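Local coordinates for protein GH3 beta-N-acetylglucosaminidase (Paenibacillaceae, PDB 6K5J) that hydrolyses terminal beta-linked N-acetylglucosamine residues as a beta-N-acetylglucosaminidase of glycoside hydrolase family 3, at residues G87-V98 against E402-K410. Sequence-based numbering, arbitrary orientation.
Sequences GMVTRLENGVTV and EVDEVLPRK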
# COMPACT_ATOMS: atom_id res chain seq x y z
N GLY A 87 6.80 1.31 -3.06
CA GLY A 87 6.69 0.54 -4.29
C GLY A 87 5.46 0.82 -5.15
O GLY A 87 5.37 1.87 -5.78
N MET A 88 4.49 -0.10 -5.19
CA MET A 88 3.36 0.06 -6.09
C MET A 88 2.16 0.76 -5.45
O MET A 88 1.15 0.97 -6.13
CB MET A 88 2.93 -1.30 -6.67
CG MET A 88 3.99 -1.96 -7.56
SD MET A 88 4.57 -0.88 -8.92
CE MET A 88 3.15 -0.88 -9.97
N VAL A 89 2.23 1.16 -4.18
CA VAL A 89 1.15 1.91 -3.55
C VAL A 89 1.80 3.15 -2.92
O VAL A 89 2.28 3.11 -1.78
CB VAL A 89 0.36 1.10 -2.51
CG1 VAL A 89 -0.65 1.98 -1.80
CG2 VAL A 89 -0.38 -0.04 -3.19
N THR A 90 1.83 4.24 -3.67
CA THR A 90 2.20 5.54 -3.14
C THR A 90 1.19 6.56 -3.66
O THR A 90 0.55 6.35 -4.69
CB THR A 90 3.63 5.96 -3.56
OG1 THR A 90 3.71 6.00 -4.98
CG2 THR A 90 4.69 4.99 -3.01
N ARG A 91 1.05 7.66 -2.92
CA ARG A 91 0.17 8.75 -3.34
C ARG A 91 0.93 9.98 -3.81
O ARG A 91 0.34 10.84 -4.46
CB ARG A 91 -0.76 9.18 -2.19
CG ARG A 91 -1.52 8.04 -1.58
CD ARG A 91 -2.47 7.44 -2.59
NE ARG A 91 -3.38 6.54 -1.90
CZ ARG A 91 -3.90 5.45 -2.43
NH1 ARG A 91 -3.62 5.09 -3.68
NH2 ARG A 91 -4.70 4.72 -1.69
N LEU A 92 2.22 10.07 -3.48
CA LEU A 92 3.08 11.17 -3.89
C LEU A 92 4.42 10.59 -4.31
O LEU A 92 5.05 9.88 -3.53
CB LEU A 92 3.26 12.18 -2.76
CG LEU A 92 4.23 13.32 -3.08
CD1 LEU A 92 3.71 14.18 -4.23
CD2 LEU A 92 4.49 14.16 -1.84
N GLU A 93 4.84 10.90 -5.53
CA GLU A 93 6.20 10.63 -5.98
C GLU A 93 6.96 11.88 -6.39
O GLU A 93 8.19 11.84 -6.43
CB GLU A 93 6.19 9.63 -7.15
CG GLU A 93 5.37 8.37 -6.90
CD GLU A 93 3.88 8.60 -7.05
OE1 GLU A 93 3.10 8.07 -6.23
OE2 GLU A 93 3.47 9.34 -7.97
N ASN A 94 6.28 12.98 -6.67
CA ASN A 94 6.96 14.19 -7.11
C ASN A 94 7.69 14.82 -5.93
O ASN A 94 7.06 15.20 -4.95
CB ASN A 94 5.95 15.18 -7.69
CG ASN A 94 6.62 16.42 -8.26
OD1 ASN A 94 7.65 16.33 -8.92
ND2 ASN A 94 6.04 17.58 -8.00
N GLY A 95 9.02 14.93 -6.03
CA GLY A 95 9.79 15.59 -5.00
C GLY A 95 10.10 14.75 -3.77
O GLY A 95 10.60 15.30 -2.79
N VAL A 96 9.79 13.46 -3.79
CA VAL A 96 10.11 12.56 -2.70
C VAL A 96 10.78 11.31 -3.28
O VAL A 96 10.72 11.06 -4.48
CB VAL A 96 8.87 12.17 -1.85
CG1 VAL A 96 8.17 13.42 -1.34
CG2 VAL A 96 7.91 11.32 -2.67
N THR A 97 11.43 10.56 -2.40
CA THR A 97 12.09 9.32 -2.80
C THR A 97 11.04 8.26 -3.10
O THR A 97 10.14 8.03 -2.29
CB THR A 97 13.00 8.82 -1.68
OG1 THR A 97 13.88 9.87 -1.27
CG2 THR A 97 13.82 7.62 -2.12
N VAL A 98 11.17 7.59 -4.24
CA VAL A 98 10.34 6.43 -4.54
C VAL A 98 11.04 5.23 -3.91
O VAL A 98 12.13 4.84 -4.32
CB VAL A 98 10.13 6.25 -6.05
CG1 VAL A 98 9.26 5.02 -6.32
CG2 VAL A 98 9.46 7.49 -6.62
N GLU A 402 -7.37 2.54 -6.76
CA GLU A 402 -6.45 2.93 -5.70
C GLU A 402 -5.44 1.83 -5.37
O GLU A 402 -4.40 2.12 -4.77
CB GLU A 402 -7.23 3.33 -4.45
CG GLU A 402 -7.89 4.69 -4.54
CD GLU A 402 -8.86 4.93 -3.40
OE1 GLU A 402 -10.07 4.61 -3.53
OE2 GLU A 402 -8.42 5.42 -2.35
N VAL A 403 -5.73 0.58 -5.75
CA VAL A 403 -4.73 -0.48 -5.65
C VAL A 403 -3.80 -0.45 -6.86
O VAL A 403 -2.58 -0.61 -6.73
CB VAL A 403 -5.40 -1.87 -5.52
CG1 VAL A 403 -4.41 -2.90 -4.99
CG2 VAL A 403 -6.63 -1.80 -4.61
N ASP A 404 -4.36 -0.21 -8.05
CA ASP A 404 -3.61 -0.19 -9.31
C ASP A 404 -3.86 1.17 -9.97
O ASP A 404 -4.80 1.34 -10.75
CB ASP A 404 -4.04 -1.34 -10.20
CG ASP A 404 -2.87 -2.03 -10.85
OD1 ASP A 404 -1.91 -1.33 -11.23
OD2 ASP A 404 -2.91 -3.28 -10.98
N GLU A 405 -3.00 2.14 -9.66
CA GLU A 405 -3.21 3.52 -10.06
C GLU A 405 -2.56 3.82 -11.41
O GLU A 405 -1.58 3.18 -11.80
CB GLU A 405 -2.67 4.47 -9.00
CG GLU A 405 -2.92 5.95 -9.27
CD GLU A 405 -4.41 6.29 -9.33
OE1 GLU A 405 -4.95 6.78 -8.31
OE2 GLU A 405 -5.03 6.08 -10.39
N VAL A 406 -3.15 4.77 -12.13
CA VAL A 406 -2.49 5.41 -13.26
C VAL A 406 -1.32 6.22 -12.71
O VAL A 406 -1.51 7.28 -12.10
CB VAL A 406 -3.45 6.29 -14.07
CG1 VAL A 406 -2.70 6.94 -15.22
CG2 VAL A 406 -4.62 5.46 -14.58
N LEU A 407 -0.11 5.72 -12.92
CA LEU A 407 1.09 6.22 -12.25
C LEU A 407 2.22 6.15 -13.26
O LEU A 407 2.96 5.15 -13.32
CB LEU A 407 1.39 5.41 -11.00
CG LEU A 407 2.56 5.80 -10.10
CD1 LEU A 407 2.71 7.31 -10.13
CD2 LEU A 407 2.32 5.31 -8.68
N PRO A 408 2.40 7.18 -14.08
CA PRO A 408 3.41 7.12 -15.14
C PRO A 408 4.81 7.07 -14.55
O PRO A 408 5.10 7.68 -13.52
CB PRO A 408 3.18 8.41 -15.93
CG PRO A 408 2.61 9.36 -14.93
CD PRO A 408 1.77 8.52 -13.99
N ARG A 409 5.68 6.31 -15.21
CA ARG A 409 7.07 6.13 -14.80
C ARG A 409 7.97 6.62 -15.92
O ARG A 409 7.89 6.10 -17.04
CB ARG A 409 7.36 4.67 -14.46
CG ARG A 409 6.42 4.07 -13.41
CD ARG A 409 6.76 4.50 -11.98
NE ARG A 409 6.22 3.55 -11.01
CZ ARG A 409 6.13 3.77 -9.70
NH1 ARG A 409 6.53 4.92 -9.16
NH2 ARG A 409 5.61 2.82 -8.93
N LYS A 410 8.83 7.59 -15.62
CA LYS A 410 9.81 8.04 -16.61
C LYS A 410 11.03 7.12 -16.67
O LYS A 410 11.55 6.84 -17.76
CB LYS A 410 10.25 9.47 -16.29
CG LYS A 410 11.21 10.06 -17.32
CD LYS A 410 11.97 11.24 -16.75
CE LYS A 410 13.41 10.86 -16.41
NZ LYS A 410 14.32 11.06 -17.57
O HOH W 1 5.80 4.72 -6.35
O HOH W 2 -0.08 1.13 -8.42
O HOH W 3 -1.59 2.60 -6.20
O HOH W 4 -3.25 7.10 -6.35
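Arg91 and Arg409, one from each loop, reach across to backbone carbonyls. Arg91 NH1 donates to Glu402 O (3.3 Å) almost straight, at 164°, on a lone pair and in the plane of the carbonyl. Glu402 OE2, whose position is doubtful, is at most a long, charge-only partner of Arg91 NH2, well off the guanidinium plane. On NH2, Arg91 is also tied to Asp83 by a salt bridge. In return, Arg409 NH2 donates to Gly87 O (3.3 Å) from above the carbonyl plane; a bend at chi2 (-78°) helps bring the guanidinium edge there, and NE is hydrogen-bonded to Asn505. Met88 SD lies at the edge of the same guanidinium, 3.8 Å from Arg409 NH2. Water also links the loops: one molecule donates to Gly87 O and Thr90 OG1 and accepts from Arg409 NH1. Leu407 packs its two methyls against the Glu93 carboxylate, CD1 tightly, 3.1 Å from OE2, while Arg50 holds Glu93 OE1 by a salt bridge; Leu407 CG sits over one face of the Arg409 guanidinium. A leucine in place of Arg91 would probably cost Glu402 O its arginine donor and Asp83 this salt-bridge partner. The contact joins the loop after strand 79-81 of the TIM-barrel-type domain to a loop of the C-terminal mixed-sheet region, beside the N-acetylglucosamine that touches Arg91, an interdomain junction consistent with a two-domain family 3 enzyme.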